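Local coordinates for lipase aflb (Neosartorya fumigata, PDB 6IDY), which probably hydrolyses ester bonds of lipids as a fungal lipase of the alpha/beta-hydrolase fold and carries a bound calcium ion, at residues Ser22-Ser27 with Ser35-Ile40; Asn103-Leu108 with Ala418-Leu423; Pro167-Pro172 with Pro283-Gln288; Phe181-Ser186 with Pro401-Asp406; Thr311-Thr316 with Glu362-Asn367. All coordinates share one frame; numbering follows the deposited sequence.

The five contacts lie on one alpha/beta-hydrolase chain. Contact 1 closes first, pairing helices 16-24 and 31-47; contact 2 then ties the loop after helix 96-103 to helix 414-424, spanning most of the sequence, so contacts 3, 4 and 5 fall between its two segments. Contacts 1 and 2 have centres 14 Å apart and touch through Leu-419 and Leu-423; helix 414-424 also meets contact 3 at Ala-170. Contacts 4 and 5, again 14 Å between centres, touch where Leu-403 packs on Tyr-366. Contact 3 begins in the loop after strand 161-166, and contact 5 includes strand 310-314 of the same sheet; their centres are 17 Å apart, while contacts 1 and 2 lie among the helices.

Contact 1: Ser22-Ser27 with Ser35-Ile40; sequences SAANDS and SIASLI
The flat groups between Ala-24 and Ser-38 are backbone peptides, and each has a methyl over one face. The Ala-37-Ser-38 peptide has Ala-24 CB over one face, 3.8 Å from Ser-38 N and almost straight above that nitrogen. The Ala-23-Ala-24 peptide is met in the same way by Ala-37 CB, which stands over its face 4.1 Å from Ala-24 N; no aromatic ring takes part. This reciprocal placing belongs to a helical hairpin in which helix 16-24 and helix 31-47 run roughly antiparallel, joined by a short connection. With only alanine methyls and a serine methylene between them, the backbones come close, 5.1 Å from Ala-24 CA to Ser-38 CA. Ala-23 CB adds a second apolar touch, 4.2 Å from Ala-37 CB, on the buried side of the interface. Here both alanines also rest on Leu-423, so helix 414-424 joins the pair through a leucine. The other side is less enclosed: Ala-24 and Ser-38 are partly exposed. No hydrogen bond crosses between the two segments. Residues of 22-27 make polar links to partners outside both segments: Ala-24 O accepts from Arg-34 NE, and Asp-26 makes a salt bridge to Lys-426, joining the connection to the region after helix 414-424. At Ser-38 the hydroxyl lies opposite the backbone N (chi1 -176°), which leaves the methylene to do the touching: Ser-38 CB is 3.7 Å from Ala-24 CB.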
# COMPACT_ATOMS: atom_id res chain seq x y z
N SER A 22 -15.95 2.09 -19.96
CA SER A 22 -17.17 1.41 -19.50
C SER A 22 -17.75 2.18 -18.31
O SER A 22 -18.96 2.39 -18.28
CB SER A 22 -16.87 -0.03 -19.10
OG SER A 22 -16.37 -0.77 -20.20
N ALA A 23 -16.88 2.60 -17.36
CA ALA A 23 -17.27 3.36 -16.17
C ALA A 23 -17.86 4.73 -16.53
O ALA A 23 -18.82 5.16 -15.89
CB ALA A 23 -16.07 3.53 -15.24
N ALA A 24 -17.31 5.38 -17.58
CA ALA A 24 -17.79 6.66 -18.10
C ALA A 24 -19.22 6.53 -18.64
O ALA A 24 -19.99 7.48 -18.60
CB ALA A 24 -16.87 7.16 -19.20
N ASN A 25 -19.55 5.32 -19.15
CA ASN A 25 -20.87 5.00 -19.71
C ASN A 25 -21.71 4.17 -18.74
O ASN A 25 -22.74 3.60 -19.12
CB ASN A 25 -20.70 4.28 -21.05
CG ASN A 25 -20.06 5.14 -22.11
OD1 ASN A 25 -20.46 6.28 -22.35
ND2 ASN A 25 -19.03 4.61 -22.75
N ASP A 26 -21.29 4.13 -17.47
CA ASP A 26 -21.97 3.39 -16.42
C ASP A 26 -22.85 4.34 -15.61
O ASP A 26 -22.36 5.19 -14.86
CB ASP A 26 -20.95 2.64 -15.54
CG ASP A 26 -21.53 1.63 -14.57
OD1 ASP A 26 -22.78 1.54 -14.46
OD2 ASP A 26 -20.74 0.93 -13.90
N SER A 27 -24.18 4.17 -15.78
CA SER A 27 -25.24 4.94 -15.13
C SER A 27 -25.23 4.84 -13.59
O SER A 27 -25.75 5.74 -12.92
CB SER A 27 -26.60 4.51 -15.67
OG SER A 27 -27.59 5.46 -15.35
N SER A 35 -17.12 11.60 -15.55
CA SER A 35 -16.37 12.63 -16.28
C SER A 35 -14.87 12.42 -16.16
O SER A 35 -14.17 12.49 -17.17
CB SER A 35 -16.74 14.03 -15.78
OG SER A 35 -18.12 14.28 -15.96
N ILE A 36 -14.39 12.10 -14.93
CA ILE A 36 -12.98 11.84 -14.65
C ILE A 36 -12.52 10.58 -15.40
O ILE A 36 -11.46 10.61 -16.02
CB ILE A 36 -12.68 11.81 -13.11
CG1 ILE A 36 -12.94 13.20 -12.48
CG2 ILE A 36 -11.24 11.35 -12.82
CD1 ILE A 36 -13.07 13.22 -10.95
N ALA A 37 -13.35 9.51 -15.38
CA ALA A 37 -13.07 8.26 -16.09
C ALA A 37 -12.98 8.50 -17.60
O ALA A 37 -12.04 8.02 -18.23
CB ALA A 37 -14.15 7.23 -15.79
N SER A 38 -13.93 9.29 -18.17
CA SER A 38 -13.97 9.64 -19.59
C SER A 38 -12.72 10.43 -19.97
O SER A 38 -12.03 10.05 -20.93
CB SER A 38 -15.23 10.43 -19.92
OG SER A 38 -15.32 10.70 -21.31
N LEU A 39 -12.39 11.50 -19.19
CA LEU A 39 -11.22 12.36 -19.38
C LEU A 39 -9.93 11.55 -19.37
O LEU A 39 -9.09 11.75 -20.25
CB LEU A 39 -11.18 13.46 -18.31
CG LEU A 39 -10.08 14.52 -18.46
CD1 LEU A 39 -10.68 15.92 -18.45
CD2 LEU A 39 -9.02 14.39 -17.37
N ILE A 40 -9.80 10.61 -18.41
CA ILE A 40 -8.61 9.76 -18.27
C ILE A 40 -8.51 8.78 -19.44
O ILE A 40 -7.43 8.69 -20.03
CB ILE A 40 -8.55 9.08 -16.87
CG1 ILE A 40 -8.26 10.14 -15.78
CG2 ILE A 40 -7.50 7.97 -16.81
CD1 ILE A 40 -8.38 9.67 -14.38

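Contact 2: Asn103-Leu108 with Ala418-Leu423; sequences NGYLNL and ALAEVL
A side-chain hydrogen bond from Tyr-105 to Glu-421 carries this contact, which joins the loop after helix 96-103 to helix 414-424 in the helical cover of the alpha/beta-hydrolase core. Tyr-105 OH donates to Glu-421 OE2 over 2.7 Å. The oxygen lies at the rim of the ring, in its plane, while the carboxylate stands nearly upright to the ring, the two planes being 85° apart. The hydroxyl reaches OE2 on its anti side, 28° out of the carboxylate plane. A bend at chi2 (-68°) curls the carboxylate of the glutamate toward the tyrosine. One face of the ring is lined by Leu-106 CG, and Leu-106 CD2 continues past it to within 3.8 Å of Glu-421 OE2. Ala-420 CB approaches Tyr-105 OH from the helix at 4.2 Å. Beyond these segments, Tyr-105 also packs on Ile-19 of helix 16-24, and the Glu-421 side chain on Ala-200. With a leucine beside the accepting oxygen, the phenol proton probably offsets part of the charge of a carboxylate that is most likely ionised, and the bond probably limits the turning of the phenol hydroxyl and the carboxylate against each other.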
# COMPACT_ATOMS: atom_id res chain seq x y z
N ASN A 103 -1.59 0.48 -18.52
CA ASN A 103 -2.79 0.08 -19.27
C ASN A 103 -2.99 -1.44 -19.33
O ASN A 103 -4.14 -1.89 -19.29
CB ASN A 103 -2.80 0.71 -20.67
CG ASN A 103 -4.09 0.53 -21.44
OD1 ASN A 103 -5.18 0.88 -20.97
ND2 ASN A 103 -3.99 -0.02 -22.64
N GLY A 104 -1.90 -2.20 -19.38
CA GLY A 104 -1.93 -3.65 -19.43
C GLY A 104 -1.71 -4.37 -18.11
O GLY A 104 -1.25 -5.51 -18.12
N TYR A 105 -2.07 -3.72 -16.98
CA TYR A 105 -1.88 -4.27 -15.62
C TYR A 105 -2.66 -5.57 -15.34
O TYR A 105 -2.14 -6.42 -14.62
CB TYR A 105 -2.18 -3.20 -14.54
CG TYR A 105 -3.65 -3.00 -14.22
CD1 TYR A 105 -4.47 -2.26 -15.06
CD2 TYR A 105 -4.22 -3.58 -13.09
CE1 TYR A 105 -5.83 -2.10 -14.78
CE2 TYR A 105 -5.58 -3.43 -12.81
CZ TYR A 105 -6.38 -2.68 -13.66
OH TYR A 105 -7.71 -2.51 -13.37
N LEU A 106 -3.90 -5.71 -15.87
CA LEU A 106 -4.75 -6.89 -15.63
C LEU A 106 -4.18 -8.20 -16.14
O LEU A 106 -4.33 -9.23 -15.48
CB LEU A 106 -6.16 -6.69 -16.20
CG LEU A 106 -7.15 -5.85 -15.41
CD1 LEU A 106 -8.45 -5.76 -16.14
CD2 LEU A 106 -7.42 -6.45 -14.02
N ASN A 107 -3.53 -8.17 -17.30
CA ASN A 107 -2.92 -9.35 -17.92
C ASN A 107 -1.44 -9.53 -17.55
O ASN A 107 -0.83 -10.53 -17.95
CB ASN A 107 -3.14 -9.33 -19.44
CG ASN A 107 -4.60 -9.44 -19.82
OD1 ASN A 107 -5.26 -8.45 -20.15
ND2 ASN A 107 -5.14 -10.65 -19.77
N LEU A 108 -0.88 -8.60 -16.76
CA LEU A 108 0.51 -8.64 -16.30
C LEU A 108 0.71 -9.79 -15.31
O LEU A 108 -0.06 -9.93 -14.35
CB LEU A 108 0.91 -7.29 -15.68
CG LEU A 108 2.36 -7.12 -15.21
CD1 LEU A 108 3.28 -6.77 -16.37
CD2 LEU A 108 2.47 -6.06 -14.14
N ALA A 418 -6.02 2.49 -9.48
CA ALA A 418 -6.88 2.56 -8.30
C ALA A 418 -8.29 3.05 -8.66
O ALA A 418 -9.27 2.45 -8.22
CB ALA A 418 -6.25 3.43 -7.22
N LEU A 419 -8.39 4.07 -9.54
CA LEU A 419 -9.68 4.60 -9.99
C LEU A 419 -10.45 3.57 -10.80
O LEU A 419 -11.63 3.35 -10.53
CB LEU A 419 -9.55 5.92 -10.77
CG LEU A 419 -10.89 6.57 -11.17
CD1 LEU A 419 -11.70 6.99 -9.95
CD2 LEU A 419 -10.68 7.72 -12.12
N ALA A 420 -9.78 2.93 -11.78
CA ALA A 420 -10.37 1.89 -12.62
C ALA A 420 -10.92 0.74 -11.77
O ALA A 420 -12.06 0.35 -11.97
CB ALA A 420 -9.33 1.37 -13.61
N GLU A 421 -10.12 0.24 -10.79
CA GLU A 421 -10.55 -0.84 -9.89
C GLU A 421 -11.76 -0.44 -9.03
O GLU A 421 -12.70 -1.23 -8.91
CB GLU A 421 -9.38 -1.31 -9.00
CG GLU A 421 -8.35 -2.17 -9.72
CD GLU A 421 -8.81 -3.55 -10.15
OE1 GLU A 421 -9.64 -4.16 -9.44
OE2 GLU A 421 -8.35 -4.02 -11.21
N VAL A 422 -11.76 0.78 -8.47
CA VAL A 422 -12.87 1.28 -7.64
C VAL A 422 -14.16 1.35 -8.47
O VAL A 422 -15.20 0.82 -8.05
CB VAL A 422 -12.54 2.63 -6.93
CG1 VAL A 422 -13.79 3.26 -6.32
CG2 VAL A 422 -11.49 2.43 -5.84
N LEU A 423 -14.07 1.95 -9.67
CA LEU A 423 -15.22 2.13 -10.55
C LEU A 423 -15.78 0.82 -11.09
O LEU A 423 -17.00 0.68 -11.16
CB LEU A 423 -14.92 3.13 -11.68
CG LEU A 423 -14.51 4.57 -11.24
CD1 LEU A 423 -14.41 5.50 -12.44
CD2 LEU A 423 -15.49 5.16 -10.23

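Contact 3: Pro167-Pro172 with Pro283-Gln288; sequences PGTATP and PSLWQQ
Thr-169, in the loop after strand 161-166, meets Leu-285 and Gln-288 of 283-288. The Pro-Gly-Thr sequence of this loop matches the oxyanion-hole loop of lipases such as Candida antarctica lipase B; the alpha/beta-hydrolase fold puts it close to the reaction centre in those relatives. The tight part is apolar. Thr-169 CG2 presses on Leu-285 CD2 at 3.5 Å, closer than carbon atoms usually come. The methyl is placed there by a threonine torsion (chi1 -58°) that sets CG2 opposite the backbone N and turns OG1 toward Gln-288 instead. Looser packing follows on the Ser-284 side, where Ser-284 OG stays 4.2 Å from Thr-169 CG2 and spends its hydrogen bond on Ser-201 O, although all four touching residues are buried. Gln-288 reaches across with its chain extended beyond CG, alongside the threonine and pointing the other way; its NE2 is held by Asp-262, which helps to fix the amide. Thr-169 OG1 is in turn bonded to Gln-234 NE2 as well. A type II turn from Gly-168 to Thr-171 shapes the loop, with Thr-171 OG1 donating to Thr-169 O at 2.8 Å. Thr-169 OG1 donates over 3.0 Å to a lone pair of Gln-288 OE1, in the carbonyl plane at a C=O...donor angle of 112°.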
# COMPACT_ATOMS: atom_id res chain seq x y z
N PRO A 167 0.07 -4.89 -0.63
CA PRO A 167 -0.44 -3.74 -1.39
C PRO A 167 -1.44 -2.88 -0.63
O PRO A 167 -1.90 -3.27 0.44
CB PRO A 167 -1.12 -4.41 -2.58
CG PRO A 167 -1.64 -5.68 -2.02
CD PRO A 167 -0.55 -6.15 -1.10
N GLY A 168 -1.78 -1.74 -1.23
CA GLY A 168 -2.77 -0.81 -0.70
C GLY A 168 -4.10 -0.96 -1.40
O GLY A 168 -4.29 -1.87 -2.22
N THR A 169 -5.02 -0.05 -1.10
CA THR A 169 -6.38 -0.03 -1.65
C THR A 169 -6.41 0.12 -3.17
O THR A 169 -5.70 0.97 -3.73
CB THR A 169 -7.19 1.07 -0.97
OG1 THR A 169 -7.21 0.83 0.44
CG2 THR A 169 -8.61 1.16 -1.49
N ALA A 170 -7.24 -0.72 -3.82
CA ALA A 170 -7.56 -0.71 -5.25
C ALA A 170 -6.37 -0.87 -6.20
O ALA A 170 -6.53 -0.71 -7.41
CB ALA A 170 -8.33 0.57 -5.57
N THR A 171 -5.18 -1.16 -5.66
CA THR A 171 -3.98 -1.24 -6.49
C THR A 171 -3.24 -2.56 -6.30
O THR A 171 -2.88 -2.89 -5.17
CB THR A 171 -3.08 0.00 -6.26
OG1 THR A 171 -3.87 1.13 -5.89
CG2 THR A 171 -2.26 0.36 -7.50
N PRO A 172 -3.06 -3.36 -7.38
CA PRO A 172 -2.35 -4.65 -7.24
C PRO A 172 -0.90 -4.45 -6.80
O PRO A 172 -0.28 -3.47 -7.19
CB PRO A 172 -2.42 -5.26 -8.65
CG PRO A 172 -3.46 -4.49 -9.37
CD PRO A 172 -3.45 -3.12 -8.78
N PRO A 283 -16.53 -2.54 0.24
CA PRO A 283 -16.38 -2.82 1.68
C PRO A 283 -15.15 -2.18 2.31
O PRO A 283 -15.30 -1.55 3.35
CB PRO A 283 -16.30 -4.35 1.73
CG PRO A 283 -17.04 -4.81 0.53
CD PRO A 283 -16.70 -3.79 -0.53
N SER A 284 -13.96 -2.30 1.68
CA SER A 284 -12.72 -1.75 2.23
C SER A 284 -12.71 -0.23 2.28
O SER A 284 -12.08 0.33 3.18
CB SER A 284 -11.49 -2.29 1.52
OG SER A 284 -11.26 -1.64 0.28
N LEU A 285 -13.40 0.45 1.33
CA LEU A 285 -13.48 1.92 1.35
C LEU A 285 -14.28 2.36 2.58
O LEU A 285 -13.79 3.19 3.34
CB LEU A 285 -14.09 2.51 0.05
CG LEU A 285 -13.37 2.22 -1.28
CD1 LEU A 285 -13.89 3.12 -2.39
CD2 LEU A 285 -11.85 2.39 -1.17
N TRP A 286 -15.47 1.75 2.79
CA TRP A 286 -16.31 2.06 3.94
C TRP A 286 -15.64 1.72 5.27
O TRP A 286 -15.74 2.52 6.20
CB TRP A 286 -17.70 1.42 3.83
CG TRP A 286 -18.64 2.22 2.97
CD1 TRP A 286 -19.28 1.80 1.84
CD2 TRP A 286 -19.00 3.60 3.15
NE1 TRP A 286 -20.03 2.82 1.32
CE2 TRP A 286 -19.89 3.94 2.10
CE3 TRP A 286 -18.67 4.58 4.10
CZ2 TRP A 286 -20.44 5.21 1.98
CZ3 TRP A 286 -19.23 5.84 3.99
CH2 TRP A 286 -20.11 6.15 2.94
N GLN A 287 -14.92 0.59 5.35
CA GLN A 287 -14.22 0.16 6.58
C GLN A 287 -13.07 1.08 6.98
O GLN A 287 -12.70 1.11 8.14
CB GLN A 287 -13.67 -1.27 6.43
CG GLN A 287 -14.77 -2.32 6.47
CD GLN A 287 -14.25 -3.68 6.08
OE1 GLN A 287 -13.60 -3.86 5.05
NE2 GLN A 287 -14.56 -4.66 6.90
N GLN A 288 -12.52 1.84 6.02
CA GLN A 288 -11.39 2.73 6.28
C GLN A 288 -11.82 4.12 6.78
O GLN A 288 -10.98 5.02 6.89
CB GLN A 288 -10.46 2.80 5.07
CG GLN A 288 -9.66 1.50 4.95
CD GLN A 288 -8.84 1.45 3.70
OE1 GLN A 288 -9.32 1.08 2.62
NE2 GLN A 288 -7.59 1.83 3.82

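Contact 4: Phe181-Ser186 with Pro401-Asp406; sequences FGKLGS and PQLGLD
Gln-402 is the first residue of 401-406 to touch 181-186, its CG facing Ser-186: Gln-402 CG lies 4.2 Å from Ser-186 CB and equally far from Ser-186 O. A bend at chi2 (83°) turns the amide aside from this touch, and the side chain also rests on Trp-371 and Ala-187. Its own carbonyl oxygen, Gln-402 O, is 4.1 Å from Lys-183 CD. At Leu-403 the isobutyl group swings in toward the same lysine, and Leu-403 CD2 meets Lys-183 CD at 3.8 Å. The leucine is buried, with Trp-371 and Tyr-366 as further neighbours, while the lysine chain crosses it at an angle. This lysine belongs to the 3-10 segment 181-186, which precedes strand 190-195 of the alpha/beta-hydrolase sheet. Gly-404 then takes the N-cap position of helix 405-412. Asp-407, three residues on, accepts from Gly-404 N through OD2, the half of a capping box that a glycine N-cap can supply. The other oxygen of the same carboxylate, OD1, makes a salt bridge with Lys-183 NZ, which also donates to Tyr-178 O.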
# COMPACT_ATOMS: atom_id res chain seq x y z
N PHE A 181 9.52 -0.24 -3.88
CA PHE A 181 10.05 -1.24 -2.94
C PHE A 181 10.21 -2.66 -3.50
O PHE A 181 10.80 -3.50 -2.83
CB PHE A 181 9.27 -1.24 -1.62
CG PHE A 181 9.66 -0.08 -0.73
CD1 PHE A 181 10.91 -0.03 -0.13
CD2 PHE A 181 8.77 0.96 -0.48
CE1 PHE A 181 11.27 1.04 0.70
CE2 PHE A 181 9.12 2.03 0.35
CZ PHE A 181 10.37 2.06 0.94
N GLY A 182 9.80 -2.90 -4.75
CA GLY A 182 10.07 -4.17 -5.42
C GLY A 182 11.58 -4.28 -5.62
O GLY A 182 12.11 -5.38 -5.80
N LYS A 183 12.28 -3.11 -5.54
CA LYS A 183 13.74 -2.94 -5.66
C LYS A 183 14.46 -2.84 -4.29
O LYS A 183 15.63 -2.45 -4.26
CB LYS A 183 14.06 -1.70 -6.51
CG LYS A 183 13.65 -1.78 -7.97
CD LYS A 183 13.96 -0.46 -8.67
CE LYS A 183 13.56 -0.45 -10.12
NZ LYS A 183 12.12 -0.12 -10.30
N LEU A 184 13.78 -3.19 -3.18
CA LEU A 184 14.35 -3.14 -1.82
C LEU A 184 15.63 -3.99 -1.66
O LEU A 184 16.53 -3.60 -0.92
CB LEU A 184 13.28 -3.51 -0.76
CG LEU A 184 13.69 -3.52 0.73
CD1 LEU A 184 14.08 -2.12 1.22
CD2 LEU A 184 12.59 -4.12 1.58
N GLY A 185 15.71 -5.09 -2.40
CA GLY A 185 16.87 -5.99 -2.43
C GLY A 185 18.14 -5.31 -2.90
O GLY A 185 19.24 -5.80 -2.61
N SER A 186 18.02 -4.16 -3.61
CA SER A 186 19.15 -3.37 -4.08
C SER A 186 19.68 -2.45 -2.96
O SER A 186 20.77 -1.89 -3.10
CB SER A 186 18.74 -2.51 -5.28
OG SER A 186 18.21 -3.30 -6.33
N PRO A 401 18.76 6.65 -3.73
CA PRO A 401 19.65 6.42 -4.89
C PRO A 401 19.20 5.27 -5.80
O PRO A 401 19.53 5.25 -6.98
CB PRO A 401 21.01 6.12 -4.26
CG PRO A 401 20.92 6.59 -2.85
CD PRO A 401 19.49 6.52 -2.45
N GLN A 402 18.42 4.33 -5.24
CA GLN A 402 17.92 3.14 -5.94
C GLN A 402 16.80 3.42 -6.94
O GLN A 402 16.53 2.59 -7.81
CB GLN A 402 17.47 2.07 -4.92
CG GLN A 402 18.61 1.53 -4.03
CD GLN A 402 18.92 2.42 -2.85
OE1 GLN A 402 18.06 3.14 -2.33
NE2 GLN A 402 20.16 2.39 -2.39
N LEU A 403 16.13 4.58 -6.83
CA LEU A 403 15.03 4.92 -7.74
C LEU A 403 15.35 6.13 -8.62
O LEU A 403 16.19 6.96 -8.27
CB LEU A 403 13.71 5.14 -6.96
CG LEU A 403 13.16 3.99 -6.09
CD1 LEU A 403 11.88 4.40 -5.40
CD2 LEU A 403 12.91 2.72 -6.90
N GLY A 404 14.66 6.21 -9.75
CA GLY A 404 14.80 7.30 -10.70
C GLY A 404 13.47 7.94 -11.06
O GLY A 404 12.45 7.65 -10.44
N LEU A 405 13.50 8.81 -12.08
CA LEU A 405 12.33 9.53 -12.61
C LEU A 405 11.14 8.61 -12.93
O LEU A 405 10.04 8.89 -12.46
CB LEU A 405 12.74 10.38 -13.83
CG LEU A 405 11.63 11.13 -14.58
CD1 LEU A 405 10.95 12.18 -13.69
CD2 LEU A 405 12.16 11.77 -15.85
N ASP A 406 11.35 7.53 -13.72
CA ASP A 406 10.31 6.57 -14.12
C ASP A 406 9.63 5.90 -12.94
O ASP A 406 8.44 5.59 -13.01
CB ASP A 406 10.87 5.52 -15.10
CG ASP A 406 11.23 6.06 -16.48
OD1 ASP A 406 11.02 7.28 -16.72
OD2 ASP A 406 11.71 5.27 -17.32

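Contact 5: Thr311-Thr316 with Glu362-Asn367; sequences TTIYST and EGVLYN
Ile-313 and Ser-315 belong to an extended backbone that passes a tight 3-10 turn at Val-364, and the two chains come nearest at Tyr-314 and Val-364, with CA atoms 6.6 Å apart. No hydrogen bond crosses. On the turn, Leu-365 N bonds to Glu-362 O and Tyr-366 N to Gly-363 O, which leaves Val-364 directed at the strand like a wedge. Its two methyls divide the work. CG1, set opposite the backbone N (chi1 -172°), packs on Ile-313 CG2 at 3.8 Å and lies 3.9 Å from Ile-313 O. CG2 reaches Ser-315 CB, also 3.8 Å away. The serine hydroxyl takes no part in this touch; it bonds to Tyr-359 O and to Gln-347 NE2, and is thereby satisfied although buried. Tyr-314, between the two, turns its CB away from the turn. In alpha/beta hydrolases the catalytic acid usually follows the strand at this place and the histidine the next, here 341-345, so both loops probably lie nearby. The strand 310-314 lies between strands 253-259 and 341-345, while Leu-346 of helix 346-349 and Ala-370 of helix 368-379 both pack against Ile-313 and Val-364.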
# COMPACT_ATOMS: atom_id res chain seq x y z
N THR A 311 7.81 0.19 12.05
CA THR A 311 8.35 1.44 11.53
C THR A 311 7.27 2.07 10.64
O THR A 311 7.03 1.59 9.53
CB THR A 311 9.65 1.15 10.74
OG1 THR A 311 10.53 0.38 11.56
CG2 THR A 311 10.35 2.42 10.26
N THR A 312 6.58 3.11 11.14
CA THR A 312 5.52 3.79 10.37
C THR A 312 6.13 5.01 9.70
O THR A 312 6.94 5.69 10.32
CB THR A 312 4.26 4.11 11.22
OG1 THR A 312 4.51 5.24 12.06
CG2 THR A 312 3.76 2.91 12.04
N ILE A 313 5.79 5.25 8.42
CA ILE A 313 6.35 6.37 7.65
C ILE A 313 5.20 7.04 6.91
O ILE A 313 4.48 6.39 6.16
CB ILE A 313 7.53 5.96 6.72
CG1 ILE A 313 8.54 5.00 7.44
CG2 ILE A 313 8.25 7.21 6.19
CD1 ILE A 313 9.34 4.10 6.56
N TYR A 314 5.01 8.34 7.16
CA TYR A 314 3.86 9.06 6.62
C TYR A 314 4.13 10.53 6.39
O TYR A 314 5.06 11.09 6.97
CB TYR A 314 2.64 8.87 7.56
CG TYR A 314 2.90 9.30 8.99
CD1 TYR A 314 3.63 8.48 9.86
CD2 TYR A 314 2.39 10.49 9.49
CE1 TYR A 314 3.85 8.85 11.19
CE2 TYR A 314 2.60 10.87 10.82
CZ TYR A 314 3.33 10.05 11.66
OH TYR A 314 3.56 10.44 12.95
N SER A 315 3.26 11.17 5.58
CA SER A 315 3.40 12.55 5.15
C SER A 315 2.16 13.42 5.38
O SER A 315 1.04 12.95 5.18
CB SER A 315 3.76 12.57 3.67
OG SER A 315 3.83 13.87 3.11
N THR A 316 2.38 14.71 5.69
CA THR A 316 1.33 15.73 5.84
C THR A 316 0.55 15.87 4.52
O THR A 316 -0.66 16.08 4.53
CB THR A 316 1.98 17.08 6.23
OG1 THR A 316 2.47 16.98 7.57
CG2 THR A 316 1.02 18.28 6.14
N GLU A 362 0.89 7.87 -2.09
CA GLU A 362 1.70 6.99 -2.95
C GLU A 362 3.16 7.44 -2.97
O GLU A 362 4.04 6.59 -3.01
CB GLU A 362 1.11 6.88 -4.38
CG GLU A 362 1.00 8.17 -5.21
CD GLU A 362 -0.09 9.16 -4.86
OE1 GLU A 362 -0.91 8.87 -3.96
OE2 GLU A 362 -0.12 10.25 -5.47
N GLY A 363 3.40 8.75 -2.89
CA GLY A 363 4.72 9.37 -2.91
C GLY A 363 5.69 8.93 -1.83
O GLY A 363 6.90 8.96 -2.05
N VAL A 364 5.18 8.50 -0.66
CA VAL A 364 6.04 8.02 0.43
C VAL A 364 6.82 6.75 -0.02
O VAL A 364 7.95 6.53 0.43
CB VAL A 364 5.29 7.86 1.80
CG1 VAL A 364 6.26 7.55 2.94
CG2 VAL A 364 4.50 9.12 2.14
N LEU A 365 6.27 5.99 -1.01
CA LEU A 365 6.93 4.80 -1.59
C LEU A 365 8.27 5.14 -2.28
O LEU A 365 9.14 4.27 -2.40
CB LEU A 365 6.00 4.07 -2.56
CG LEU A 365 4.76 3.40 -1.97
CD1 LEU A 365 3.74 3.10 -3.07
CD2 LEU A 365 5.12 2.14 -1.18
N TYR A 366 8.42 6.39 -2.74
CA TYR A 366 9.66 6.82 -3.39
C TYR A 366 10.40 7.88 -2.55
O TYR A 366 11.30 8.55 -3.07
CB TYR A 366 9.45 7.25 -4.86
CG TYR A 366 8.42 8.34 -5.11
CD1 TYR A 366 8.66 9.66 -4.71
CD2 TYR A 366 7.26 8.08 -5.83
CE1 TYR A 366 7.73 10.67 -4.96
CE2 TYR A 366 6.33 9.08 -6.10
CZ TYR A 366 6.57 10.38 -5.67
OH TYR A 366 5.65 11.36 -5.91
N ASN A 367 10.03 8.04 -1.27
CA ASN A 367 10.67 9.02 -0.39
C ASN A 367 12.05 8.51 0.12
O ASN A 367 12.14 7.37 0.58
CB ASN A 367 9.75 9.41 0.77
CG ASN A 367 10.37 10.45 1.66
OD1 ASN A 367 11.10 10.14 2.59
ND2 ASN A 367 10.12 11.72 1.36